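AGR_L_2016p (Agrobacterium tumefaciens, PDB 2GVH) probably hydrolyses the thioester bond of acyl-CoA substrates, as an acyl-CoA hydrolase whose single chain carries two hotdog-type thioesterase regions. Local coordinates at residues I32-P37 against A190-S195; H89-T94 against M111-I116; F212-E217 against H253-G258; G219-A224 against E245-G250; M236-K241 against F260-V265. All coordinates share one frame; numbering follows the deposited sequence.

Interaction 1: I32-P37 against A190-S195; sequences IDIVFP and AFVAAS
Ile32, Ile34 and Phe36 meet Phe191 and Val192 through apolar groups, and no hydrogen bond joins 32-37 to 190-195. Among the aliphatic contacts, the pairing of Ile32 with Val192 is methyl to methyl, CG2 of Ile32 lying 3.8 Å from CG2 of Val192. Ile34 works mainly on the neighbouring phenylalanine: its CD1 comes to 3.7 Å from Phe191 CD1, and its CG1 sits 4.1 Å from Phe191 CE1. The same isoleucine methyl reaches more loosely to Val192 CG2, so that Ile34 bridges two consecutive residues of the helix.

The aromatic contact uses another rim atom of the Phe191 ring, CE2, which stands 4.1 Å from Phe36 CE2. It is an oblique pair, with planes inclined at 59° and centroids 5.7 Å apart. Phe191 has CG anti to its backbone N (chi1 174°), which sets CG off from the helix toward the strand. Within the strand segment, Ile34 CG2 lies over one face of the Phe36 ring, offset toward its rim.

Strand and helix axes pass 10.0 Å apart at 73°. Met162 of strand 160-165 touches both Ile32 and Val192, while Phe36 also packs on Asn41 of the second subunit. A strand from the sheet of the first hotdog unit thus lies against a helix within the second thioesterase region, an apolar interface characteristic of a double-hotdog thioesterase.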
# COMPACT_ATOMS: atom_id res chain seq x y z
N ILE B 32 -11.77 10.42 5.68
CA ILE B 32 -12.53 9.39 6.31
C ILE B 32 -11.95 8.03 5.97
O ILE B 32 -11.71 7.75 4.81
CB ILE B 32 -14.03 9.46 5.95
CG1 ILE B 32 -14.65 10.63 6.68
CG2 ILE B 32 -14.71 8.25 6.45
CD1 ILE B 32 -16.06 11.00 6.31
N ASP B 33 -11.71 7.22 6.99
CA ASP B 33 -11.26 5.86 6.79
C ASP B 33 -12.18 4.86 7.48
O ASP B 33 -12.69 5.11 8.55
CB ASP B 33 -9.85 5.69 7.31
CG ASP B 33 -9.18 4.42 6.78
OD1 ASP B 33 -9.70 3.79 5.81
OD2 ASP B 33 -8.11 4.04 7.33
N ILE B 34 -12.40 3.72 6.86
CA ILE B 34 -13.22 2.67 7.46
C ILE B 34 -12.39 1.59 8.09
O ILE B 34 -11.50 1.09 7.44
CB ILE B 34 -14.08 2.00 6.43
CG1 ILE B 34 -14.97 3.02 5.79
CG2 ILE B 34 -14.93 0.89 7.07
CD1 ILE B 34 -15.07 2.77 4.34
N VAL B 35 -12.68 1.21 9.32
CA VAL B 35 -12.10 -0.01 9.91
C VAL B 35 -13.22 -1.04 10.00
O VAL B 35 -14.17 -0.85 10.74
CB VAL B 35 -11.55 0.25 11.34
CG1 VAL B 35 -11.03 -1.01 11.97
CG2 VAL B 35 -10.47 1.28 11.31
N PHE B 36 -13.11 -2.13 9.25
CA PHE B 36 -14.15 -3.18 9.26
C PHE B 36 -14.15 -4.09 10.49
O PHE B 36 -13.10 -4.33 11.07
CB PHE B 36 -14.01 -4.07 8.02
CG PHE B 36 -14.48 -3.44 6.76
CD1 PHE B 36 -13.62 -2.66 6.00
CD2 PHE B 36 -15.78 -3.59 6.34
CE1 PHE B 36 -14.07 -2.03 4.82
CE2 PHE B 36 -16.24 -2.97 5.17
CZ PHE B 36 -15.38 -2.20 4.41
N PRO B 37 -15.33 -4.64 10.85
CA PRO B 37 -15.43 -5.51 12.02
C PRO B 37 -14.48 -6.69 11.88
O PRO B 37 -14.44 -7.33 10.84
CB PRO B 37 -16.88 -5.99 11.98
CG PRO B 37 -17.58 -4.92 11.28
CD PRO B 37 -16.64 -4.47 10.21
N ALA B 190 -19.69 6.25 -0.99
CA ALA B 190 -21.04 5.69 -1.01
C ALA B 190 -21.27 4.76 0.20
O ALA B 190 -22.34 4.73 0.79
CB ALA B 190 -21.26 4.93 -2.27
N PHE B 191 -20.25 4.00 0.55
CA PHE B 191 -20.35 3.16 1.73
C PHE B 191 -20.55 4.01 2.98
O PHE B 191 -21.39 3.71 3.79
CB PHE B 191 -19.09 2.32 1.87
CG PHE B 191 -19.06 1.55 3.13
CD1 PHE B 191 -18.75 2.18 4.34
CD2 PHE B 191 -19.42 0.22 3.15
CE1 PHE B 191 -18.76 1.50 5.54
CE2 PHE B 191 -19.41 -0.48 4.34
CZ PHE B 191 -19.09 0.16 5.54
N VAL B 192 -19.79 5.09 3.11
CA VAL B 192 -19.90 5.97 4.26
C VAL B 192 -21.32 6.53 4.39
O VAL B 192 -22.00 6.24 5.37
CB VAL B 192 -18.84 7.11 4.20
CG1 VAL B 192 -19.17 8.29 5.16
CG2 VAL B 192 -17.44 6.55 4.43
N ALA B 193 -21.78 7.30 3.41
CA ALA B 193 -23.16 7.84 3.41
C ALA B 193 -24.28 6.83 3.63
O ALA B 193 -25.14 7.06 4.48
CB ALA B 193 -23.43 8.61 2.12
N ALA B 194 -24.30 5.74 2.86
CA ALA B 194 -25.25 4.62 3.13
C ALA B 194 -25.25 4.16 4.56
O ALA B 194 -26.29 4.10 5.21
CB ALA B 194 -24.97 3.39 2.21
N SER B 195 -24.07 3.84 5.06
CA SER B 195 -23.94 3.18 6.36
C SER B 195 -24.33 4.11 7.47
O SER B 195 -25.03 3.73 8.39
CB SER B 195 -22.52 2.69 6.58
OG SER B 195 -22.39 2.22 7.89

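Interaction 2: H89-T94 against M111-I116; sequences HIVEFT and MVAETI
Phe93 and Met111, a selenomethionine, lie side by side and point the same way: Phe93 CE2 is 3.7 Å from both CG and SE of Met111, an oblique Met-aromatic contact. The extended chain of Met111 carries its CE on to Val91 CG1, at 4.0 Å. On this face Ala113 CB touches Val91 CG2 and, at the end where His89 and Thr115 diverge, also His89 CD2 (3.8 Å). His89 NE2 comes near Thr115 CG2, and Ile116 brings CD1 to 3.5 Å from His89 N.

Holding the strand residues in step is an antiparallel ladder. Ile90 with Glu114 and Glu92 with Val112 are hydrogen-bonded pairs, each exchanging two backbone bonds; Glu92 N to Val112 O is nearly straight at 172°, whereas Ile90 N to Glu114 O is bent to 136°. The two glutamates share the opposite face, where salt bridges to Arg30 and Arg196 hold Glu92 and one to Arg119 holds Glu114.

The hairpin 89-100/104-115 lies inside a hotdog-type antiparallel sheet, between strands 29-35 and 121-133. Helix 49-67 packs on this sheet, Leu54, Met55 and Val58 touching Phe93, while Ile90 meets Ser195 and Arg196 of helix 179-198.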
# COMPACT_ATOMS: atom_id res chain seq x y z
N HIS B 89 -15.57 0.59 12.70
CA HIS B 89 -15.78 2.04 12.82
C HIS B 89 -15.66 2.83 11.49
O HIS B 89 -14.77 2.61 10.68
CB HIS B 89 -14.77 2.63 13.82
CG HIS B 89 -14.96 2.17 15.23
ND1 HIS B 89 -14.42 0.99 15.71
CD2 HIS B 89 -15.64 2.72 16.26
CE1 HIS B 89 -14.76 0.84 16.98
NE2 HIS B 89 -15.50 1.88 17.33
N ILE B 90 -16.52 3.81 11.29
CA ILE B 90 -16.15 4.85 10.34
C ILE B 90 -15.41 5.94 11.08
O ILE B 90 -15.93 6.48 12.05
CB ILE B 90 -17.33 5.50 9.64
CG1 ILE B 90 -18.07 4.50 8.80
CG2 ILE B 90 -16.80 6.56 8.73
CD1 ILE B 90 -19.44 5.00 8.33
N VAL B 91 -14.21 6.26 10.62
CA VAL B 91 -13.33 7.18 11.36
C VAL B 91 -13.11 8.46 10.60
O VAL B 91 -12.63 8.44 9.47
CB VAL B 91 -11.99 6.50 11.74
CG1 VAL B 91 -11.23 7.31 12.71
CG2 VAL B 91 -12.31 5.21 12.41
N GLU B 92 -13.46 9.57 11.21
CA GLU B 92 -13.39 10.84 10.52
C GLU B 92 -12.32 11.72 11.08
O GLU B 92 -12.29 11.97 12.27
CB GLU B 92 -14.72 11.56 10.59
CG GLU B 92 -14.81 12.72 9.62
CD GLU B 92 -16.11 13.52 9.70
OE1 GLU B 92 -17.02 13.14 10.46
OE2 GLU B 92 -16.22 14.56 9.03
N PHE B 93 -11.44 12.22 10.22
CA PHE B 93 -10.41 13.15 10.63
C PHE B 93 -10.74 14.54 10.09
O PHE B 93 -10.83 14.74 8.88
CB PHE B 93 -9.06 12.67 10.12
CG PHE B 93 -8.70 11.28 10.58
CD1 PHE B 93 -9.29 10.17 10.00
CD2 PHE B 93 -7.76 11.09 11.57
CE1 PHE B 93 -8.96 8.88 10.42
CE2 PHE B 93 -7.43 9.82 12.00
CZ PHE B 93 -8.03 8.70 11.41
N THR B 94 -10.90 15.49 10.97
CA THR B 94 -11.26 16.88 10.55
C THR B 94 -10.14 17.82 10.93
O THR B 94 -9.57 17.66 12.00
CB THR B 94 -12.47 17.43 11.29
OG1 THR B 94 -12.25 17.17 12.66
CG2 THR B 94 -13.73 16.75 10.93
N MSE B 111 -10.12 13.50 15.68
CA MSE B 111 -10.30 12.14 15.20
C MSE B 111 -11.49 11.46 15.91
O MSE B 111 -11.44 11.06 17.10
CB MSE B 111 -9.02 11.32 15.41
CG MSE B 111 -9.23 9.81 15.23
SE MSE B 111 -7.60 8.74 15.58
CE MSE B 111 -8.32 7.00 15.42
N VAL B 112 -12.58 11.30 15.18
CA VAL B 112 -13.75 10.73 15.76
C VAL B 112 -14.12 9.36 15.17
O VAL B 112 -14.31 9.21 13.98
CB VAL B 112 -14.92 11.67 15.60
CG1 VAL B 112 -16.18 10.98 16.12
CG2 VAL B 112 -14.64 13.00 16.34
N ALA B 113 -14.26 8.37 16.01
CA ALA B 113 -14.64 7.08 15.54
C ALA B 113 -16.07 6.82 15.93
O ALA B 113 -16.43 7.02 17.09
CB ALA B 113 -13.72 6.03 16.14
N GLU B 114 -16.89 6.40 14.97
CA GLU B 114 -18.28 6.02 15.23
C GLU B 114 -18.49 4.57 14.83
O GLU B 114 -18.04 4.19 13.76
CB GLU B 114 -19.22 6.92 14.45
CG GLU B 114 -19.38 8.28 15.05
CD GLU B 114 -20.21 9.24 14.20
OE1 GLU B 114 -21.16 8.81 13.50
OE2 GLU B 114 -19.91 10.46 14.26
N THR B 115 -19.17 3.76 15.65
CA THR B 115 -19.40 2.38 15.27
C THR B 115 -20.15 2.36 13.96
O THR B 115 -20.95 3.25 13.69
CB THR B 115 -20.22 1.55 16.29
OG1 THR B 115 -21.45 2.21 16.58
CG2 THR B 115 -19.47 1.32 17.55
N ILE B 116 -19.87 1.34 13.15
CA ILE B 116 -20.58 1.13 11.92
C ILE B 116 -21.99 0.72 12.29
O ILE B 116 -22.94 1.24 11.73
CB ILE B 116 -19.89 0.05 11.05
CG1 ILE B 116 -18.56 0.58 10.54
CG2 ILE B 116 -20.79 -0.37 9.89
CD1 ILE B 116 -17.65 -0.45 10.04

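Interaction 3: F212-E217 against H253-G258; sequences FARAIE and HITATG
Thr255 is wedged against Phe212, Ala213 and Ile216, and this is the tight half of the contact. Ala213 N donates to Thr255 O at 2.7 Å in an almost straight bond (174°). The threonine methyl does the apolar work: CG2, anti to the backbone N, lies in the plane of the Phe212 ring at its edge, 3.9 Å from CD1, and 3.7 Å from Ile216 CD1. Ala256 CB joins in, touching Phe212 CD1 at 3.9 Å.

The loose side belongs to Arg214 and His253, which cross at about a right angle. Arg214 CD is 3.4 Å from His253 ND1, and that nitrogen lies over one face of the guanidinium, whose plane is turned 26° from the imidazole. No hydrogen bond forms between them. Glu217 and Glu220 make long, weak ion pairs with the arginine. The backbone of Ala213 belongs to the tight part, but its CB lies toward the exposed edge with Ile254.

Strand 252-264 has a classic beta bulge here, Thr255 and Ala256 sitting opposite the single residue Leu242 of strand 235-246. From the loop, Phe212 and Ile216 reach Ala182 of helix 179-198, Ile216 also packs on Leu242, and Phe212 makes backbone hydrogen bonds to the second subunit.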
# COMPACT_ATOMS: atom_id res chain seq x y z
N PHE B 212 -16.17 9.90 -17.10
CA PHE B 212 -15.13 10.75 -16.54
C PHE B 212 -14.93 11.95 -17.40
O PHE B 212 -14.69 11.80 -18.59
CB PHE B 212 -13.82 9.99 -16.44
CG PHE B 212 -13.78 9.02 -15.34
CD1 PHE B 212 -13.44 9.42 -14.06
CD2 PHE B 212 -14.07 7.67 -15.57
CE1 PHE B 212 -13.40 8.48 -13.02
CE2 PHE B 212 -14.03 6.75 -14.54
CZ PHE B 212 -13.71 7.15 -13.27
N ALA B 213 -14.98 13.15 -16.82
CA ALA B 213 -14.86 14.39 -17.63
C ALA B 213 -13.41 14.75 -17.89
O ALA B 213 -13.08 15.17 -18.97
CB ALA B 213 -15.60 15.57 -17.00
N ARG B 214 -12.55 14.59 -16.89
CA ARG B 214 -11.11 14.77 -17.10
C ARG B 214 -10.36 13.74 -16.27
O ARG B 214 -10.94 13.08 -15.44
CB ARG B 214 -10.65 16.22 -16.83
CG ARG B 214 -10.57 16.62 -15.38
CD ARG B 214 -10.14 18.10 -15.19
NE ARG B 214 -8.69 18.37 -15.25
CZ ARG B 214 -7.79 17.90 -14.37
NH1 ARG B 214 -8.15 17.10 -13.36
NH2 ARG B 214 -6.51 18.22 -14.53
N ALA B 215 -9.07 13.61 -16.52
CA ALA B 215 -8.23 12.69 -15.78
C ALA B 215 -7.68 13.43 -14.58
O ALA B 215 -7.45 14.66 -14.64
CB ALA B 215 -7.13 12.14 -16.66
N ILE B 216 -7.49 12.68 -13.49
CA ILE B 216 -6.98 13.19 -12.22
C ILE B 216 -5.48 12.98 -12.14
O ILE B 216 -5.01 11.88 -12.40
CB ILE B 216 -7.65 12.46 -11.02
CG1 ILE B 216 -9.14 12.78 -11.01
CG2 ILE B 216 -7.03 12.88 -9.69
CD1 ILE B 216 -9.95 11.76 -10.33
N GLU B 217 -4.76 14.04 -11.75
CA GLU B 217 -3.31 14.00 -11.66
C GLU B 217 -2.71 13.82 -10.27
O GLU B 217 -3.33 14.11 -9.25
CB GLU B 217 -2.72 15.21 -12.37
CG GLU B 217 -2.56 14.94 -13.86
CD GLU B 217 -2.68 16.17 -14.70
OE1 GLU B 217 -2.05 17.20 -14.35
OE2 GLU B 217 -3.40 16.10 -15.73
N HIS B 253 -12.17 20.91 -10.59
CA HIS B 253 -13.01 20.48 -11.70
C HIS B 253 -13.79 19.28 -11.25
O HIS B 253 -13.26 18.38 -10.56
CB HIS B 253 -12.18 20.02 -12.89
CG HIS B 253 -11.37 21.10 -13.52
ND1 HIS B 253 -9.99 21.07 -13.54
CD2 HIS B 253 -11.74 22.23 -14.16
CE1 HIS B 253 -9.55 22.15 -14.16
NE2 HIS B 253 -10.59 22.87 -14.55
N ILE B 254 -15.06 19.27 -11.65
CA ILE B 254 -15.89 18.09 -11.48
C ILE B 254 -15.30 17.02 -12.39
O ILE B 254 -14.91 17.29 -13.49
CB ILE B 254 -17.39 18.39 -11.76
CG1 ILE B 254 -18.26 17.13 -11.67
CG2 ILE B 254 -17.56 19.15 -13.10
CD1 ILE B 254 -18.69 16.73 -10.24
N THR B 255 -15.20 15.81 -11.90
CA THR B 255 -14.51 14.76 -12.62
C THR B 255 -15.47 13.66 -13.04
O THR B 255 -15.38 13.16 -14.15
CB THR B 255 -13.41 14.17 -11.73
OG1 THR B 255 -12.33 15.10 -11.62
CG2 THR B 255 -12.87 12.86 -12.28
N ALA B 256 -16.38 13.28 -12.15
CA ALA B 256 -17.31 12.18 -12.38
C ALA B 256 -18.50 12.25 -11.45
O ALA B 256 -18.39 12.75 -10.34
CB ALA B 256 -16.59 10.82 -12.21
N THR B 257 -19.63 11.72 -11.90
CA THR B 257 -20.77 11.47 -11.05
C THR B 257 -21.14 10.00 -11.15
O THR B 257 -21.18 9.44 -12.24
CB THR B 257 -21.95 12.33 -11.50
OG1 THR B 257 -21.55 13.72 -11.47
CG2 THR B 257 -23.17 12.11 -10.59
N GLY B 258 -21.40 9.36 -10.01
CA GLY B 258 -21.74 7.95 -9.99
C GLY B 258 -22.96 7.71 -9.14
O GLY B 258 -23.26 8.48 -8.22

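Interaction 4: G219-A224 against E245-G250; sequences GEIVEA and ENLLTG
Ile221 and Glu245 have the most surface buried here, lying side by side and pointing the same way from a hydrogen-bonded antiparallel pair. Their backbones exchange two bonds, Ile221 N to Glu245 O and Glu245 N to Ile221 O, both 2.9 Å. Ile221 holds CG1 between its backbone N and carbonyl carbon (chi1 54°), which sets that carbon 3.7 Å from Glu245 CB. Its CD1 sits over one face of the carboxylate, 4.0 Å above Glu245 CD.

Leu247 is the third partner, crossing Ile221 at about a right angle. Its CD2 comes to 3.8 Å from Ile221 CG2, and the leucine also packs on Phe60 and Thr64 of helix 49-67. The turn that carries Leu247 is held by Asn246, whose OD1 accepts from Thr249 N at 3.1 Å, an Asx motif where the strand ends. On the other face lies Glu220, paired with Asn246; its OE1 accepts from Glu217 N.

Two buried acids stand close, Glu223 OE1 and Glu245 OE1 being 4.5 Å apart. Arg65 and Arg252, the latter from strand 252-264 of the same sheet, each bridge both of them, and Arg68 takes Glu245 OE2. Such a cluster would be expected to offset their repulsion and favour the ionised forms, with Arg65 and Arg68 tying this hairpin ionically to the chain at and just beyond helix 49-67.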
# COMPACT_ATOMS: atom_id res chain seq x y z
N GLY B 219 -0.41 15.33 -8.39
CA GLY B 219 -0.29 16.44 -7.43
C GLY B 219 -1.62 17.00 -6.92
O GLY B 219 -1.71 18.20 -6.54
N GLU B 220 -2.66 16.16 -6.91
CA GLU B 220 -4.01 16.65 -6.63
C GLU B 220 -4.70 15.88 -5.52
O GLU B 220 -4.34 14.72 -5.21
CB GLU B 220 -4.88 16.59 -7.90
CG GLU B 220 -4.40 17.46 -9.08
CD GLU B 220 -5.29 17.37 -10.32
OE1 GLU B 220 -6.01 16.37 -10.51
OE2 GLU B 220 -5.24 18.31 -11.13
N ILE B 221 -5.70 16.53 -4.92
CA ILE B 221 -6.62 15.80 -4.05
C ILE B 221 -7.91 15.48 -4.78
O ILE B 221 -8.32 16.23 -5.65
CB ILE B 221 -6.90 16.52 -2.74
CG1 ILE B 221 -7.40 17.95 -3.00
CG2 ILE B 221 -5.67 16.55 -1.91
CD1 ILE B 221 -8.35 18.43 -1.97
N VAL B 222 -8.49 14.32 -4.47
CA VAL B 222 -9.86 14.05 -4.85
C VAL B 222 -10.78 14.55 -3.72
O VAL B 222 -10.41 14.55 -2.55
CB VAL B 222 -10.14 12.55 -5.07
CG1 VAL B 222 -9.43 12.04 -6.32
CG2 VAL B 222 -9.74 11.75 -3.84
N GLU B 223 -11.98 14.98 -4.09
CA GLU B 223 -13.03 15.30 -3.13
C GLU B 223 -14.32 14.61 -3.53
O GLU B 223 -14.86 14.90 -4.58
CB GLU B 223 -13.25 16.80 -3.05
CG GLU B 223 -14.25 17.19 -2.01
CD GLU B 223 -14.38 18.72 -1.89
OE1 GLU B 223 -13.46 19.37 -1.36
OE2 GLU B 223 -15.41 19.27 -2.32
N ALA B 224 -14.79 13.69 -2.69
CA ALA B 224 -16.05 12.98 -2.97
C ALA B 224 -17.21 13.51 -2.16
O ALA B 224 -17.05 13.82 -0.99
CB ALA B 224 -15.87 11.47 -2.73
N GLU B 245 -8.82 18.72 -7.12
CA GLU B 245 -8.36 20.02 -6.76
C GLU B 245 -6.85 19.99 -6.77
O GLU B 245 -6.23 19.07 -6.21
CB GLU B 245 -8.88 20.39 -5.38
CG GLU B 245 -8.44 21.78 -4.90
CD GLU B 245 -9.03 22.08 -3.55
OE1 GLU B 245 -10.25 21.88 -3.38
OE2 GLU B 245 -8.27 22.51 -2.67
N ASN B 246 -6.26 20.98 -7.44
CA ASN B 246 -4.82 21.12 -7.44
C ASN B 246 -4.42 21.76 -6.14
O ASN B 246 -4.88 22.86 -5.82
CB ASN B 246 -4.37 21.99 -8.61
CG ASN B 246 -2.87 21.95 -8.79
OD1 ASN B 246 -2.11 22.56 -8.04
ND2 ASN B 246 -2.42 21.20 -9.80
N LEU B 247 -3.55 21.08 -5.40
CA LEU B 247 -3.18 21.55 -4.07
C LEU B 247 -2.56 22.94 -4.06
O LEU B 247 -2.92 23.77 -3.24
CB LEU B 247 -2.30 20.52 -3.37
CG LEU B 247 -3.08 19.44 -2.58
CD1 LEU B 247 -2.13 18.68 -1.67
CD2 LEU B 247 -4.25 20.03 -1.75
N LEU B 248 -1.65 23.21 -4.98
CA LEU B 248 -0.89 24.44 -4.94
C LEU B 248 -1.62 25.60 -5.59
O LEU B 248 -1.51 26.73 -5.14
CB LEU B 248 0.50 24.24 -5.55
CG LEU B 248 1.38 23.18 -4.87
CD1 LEU B 248 2.63 22.82 -5.70
CD2 LEU B 248 1.76 23.61 -3.46
N THR B 249 -2.37 25.32 -6.65
CA THR B 249 -3.06 26.38 -7.40
C THR B 249 -4.49 26.57 -6.91
O THR B 249 -5.01 27.68 -6.91
CB THR B 249 -3.09 26.11 -8.94
OG1 THR B 249 -4.08 25.11 -9.25
CG2 THR B 249 -1.72 25.65 -9.46
N GLY B 250 -5.14 25.47 -6.50
CA GLY B 250 -6.54 25.50 -6.05
C GLY B 250 -7.57 25.18 -7.12
O GLY B 250 -8.78 25.27 -6.89

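Interaction 5: M236-K241 against F260-V265; sequences MSIQTK and FTMVAV
Met236 faces Met262 in a hydrogen-bonded antiparallel pair, with both residues present as selenomethionine. Met236 N donates to Met262 O (3.0 Å), and Met262 N returns a bond to Met236 O (2.9 Å). The same Met236 carbonyl oxygen is approached by the Thr261 backbone through a CA-H contact and by Thr261 CG2 at 3.6 Å.

Ser237 comes next, in a non-hydrogen-bonded pair with Thr261 on the other face of the sheet. Its CA lies 3.4 Å from Phe260 O in a second CA-H contact, while its OG turns to a different strand and bonds to Glu229.

At Ile238 the backbone is joined again: Ile238 N donates to Phe260 O at 2.9 Å and 173°, and Phe260 N to Ile238 O. The end of the side chain comes toward the other strand, CD1 meeting CG of Met262, the residue two on from its paired Phe260. In Met262, bends at chi2 and chi3 turn SE and CE from strand 236-241.

Past Gln239, Thr240 brings OG1 to the edge of the Phe260 ring, near its plane and 3.6 Å from CE1. Its CB lies there too.

The two strand axes run at 140°, a marked twist. Four backbone bonds satisfy the peptide groups between them, leaving the face of Met236, Ile238, Phe260 and Met262 to apolar packing on helix 179-198, where Tyr197, Ala194 and Met186 receive it; the chemistry is that of a hydrophobic sheet-helix core, with the hydroxyls of Ser237 and Thr261 on the reverse face and that of Thr240 at the Phe260 ring edge.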
# COMPACT_ATOMS: atom_id res chain seq x y z
N MSE B 236 -30.37 1.32 -0.54
CA MSE B 236 -30.43 2.75 -0.87
C MSE B 236 -29.67 2.94 -2.15
O MSE B 236 -28.84 2.09 -2.53
CB MSE B 236 -29.75 3.63 0.19
CG MSE B 236 -30.41 3.70 1.55
SE MSE B 236 -29.07 3.61 3.01
CE MSE B 236 -28.59 1.84 2.81
N SER B 237 -29.94 4.08 -2.76
CA SER B 237 -29.23 4.58 -3.90
C SER B 237 -28.51 5.89 -3.56
O SER B 237 -29.13 6.92 -3.19
CB SER B 237 -30.20 4.79 -5.05
OG SER B 237 -29.57 5.48 -6.11
N ILE B 238 -27.20 5.85 -3.74
CA ILE B 238 -26.33 6.91 -3.30
C ILE B 238 -25.77 7.55 -4.53
O ILE B 238 -25.35 6.84 -5.44
CB ILE B 238 -25.15 6.38 -2.46
CG1 ILE B 238 -25.62 5.83 -1.12
CG2 ILE B 238 -24.17 7.54 -2.18
CD1 ILE B 238 -26.13 4.44 -1.17
N GLN B 239 -25.83 8.88 -4.58
CA GLN B 239 -25.16 9.63 -5.61
C GLN B 239 -23.83 10.08 -5.08
O GLN B 239 -23.74 10.50 -3.96
CB GLN B 239 -25.96 10.85 -6.03
CG GLN B 239 -25.17 11.84 -6.85
CD GLN B 239 -26.04 12.93 -7.42
OE1 GLN B 239 -26.85 12.66 -8.32
NE2 GLN B 239 -25.90 14.16 -6.91
N THR B 240 -22.80 10.02 -5.90
CA THR B 240 -21.49 10.54 -5.52
C THR B 240 -20.99 11.40 -6.62
O THR B 240 -21.12 11.05 -7.78
CB THR B 240 -20.46 9.44 -5.31
OG1 THR B 240 -21.01 8.45 -4.45
CG2 THR B 240 -19.23 10.04 -4.64
N LYS B 241 -20.39 12.52 -6.25
CA LYS B 241 -19.81 13.47 -7.19
C LYS B 241 -18.34 13.51 -6.83
O LYS B 241 -18.00 13.61 -5.65
CB LYS B 241 -20.40 14.86 -6.99
CG LYS B 241 -21.85 14.95 -7.36
CD LYS B 241 -22.20 16.33 -7.95
CE LYS B 241 -23.63 16.74 -7.53
NZ LYS B 241 -23.90 18.22 -7.65
N PHE B 260 -24.49 4.52 -6.90
CA PHE B 260 -24.27 3.19 -6.37
C PHE B 260 -25.47 2.69 -5.58
O PHE B 260 -26.17 3.44 -4.89
CB PHE B 260 -23.02 3.19 -5.48
CG PHE B 260 -21.81 3.79 -6.14
CD1 PHE B 260 -21.55 5.16 -6.06
CD2 PHE B 260 -20.92 2.97 -6.84
CE1 PHE B 260 -20.42 5.71 -6.67
CE2 PHE B 260 -19.77 3.50 -7.47
CZ PHE B 260 -19.55 4.91 -7.38
N THR B 261 -25.72 1.39 -5.70
CA THR B 261 -26.77 0.81 -4.89
C THR B 261 -26.12 0.04 -3.76
O THR B 261 -25.24 -0.79 -3.99
CB THR B 261 -27.73 -0.01 -5.73
OG1 THR B 261 -28.37 0.87 -6.65
CG2 THR B 261 -28.82 -0.68 -4.87
N MSE B 262 -26.53 0.36 -2.53
CA MSE B 262 -25.97 -0.27 -1.33
C MSE B 262 -27.04 -1.08 -0.62
O MSE B 262 -28.18 -0.69 -0.58
CB MSE B 262 -25.45 0.81 -0.39
CG MSE B 262 -24.30 1.67 -0.97
SE MSE B 262 -22.51 0.71 -1.13
CE MSE B 262 -22.20 0.08 0.47
N VAL B 263 -26.68 -2.22 -0.05
CA VAL B 263 -27.69 -3.01 0.65
C VAL B 263 -27.31 -3.13 2.12
O VAL B 263 -26.15 -3.40 2.43
CB VAL B 263 -27.86 -4.38 0.01
CG1 VAL B 263 -28.74 -5.29 0.88
CG2 VAL B 263 -28.48 -4.24 -1.38
N ALA B 264 -28.27 -2.89 3.02
CA ALA B 264 -28.04 -3.06 4.45
C ALA B 264 -27.97 -4.53 4.82
O ALA B 264 -28.74 -5.33 4.30
CB ALA B 264 -29.12 -2.38 5.23
N VAL B 265 -27.08 -4.88 5.75
CA VAL B 265 -26.81 -6.27 6.09
C VAL B 265 -26.77 -6.49 7.62
O VAL B 265 -26.46 -5.56 8.38
CB VAL B 265 -25.50 -6.74 5.39
CG1 VAL B 265 -24.89 -7.97 6.05
CG2 VAL B 265 -25.77 -7.03 3.94

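Interactions 1, 2, 4 and 5 are largely buried, whereas interaction 3 is only partly buried, and its arginine-histidine side is correspondingly loose. Interactions 3, 4 and 5 belong to one sheet: 3 and 5 share strand 252-264, and 4 and 5 share strand 235-246, though the centres of 4 and 5 are about 25 Å apart. Interaction 2 lies in the other sheet and touches interaction 1 through strand 29-35. Interaction 1 is purely apolar and joins both halves, its helix also packing on interaction 5 through Ala190 and Ala194. Interactions 2, 4 and 5 all use antiparallel backbone bonds; 2 and 5 each carry an apolar face, while 4 buries paired carboxylates among arginines.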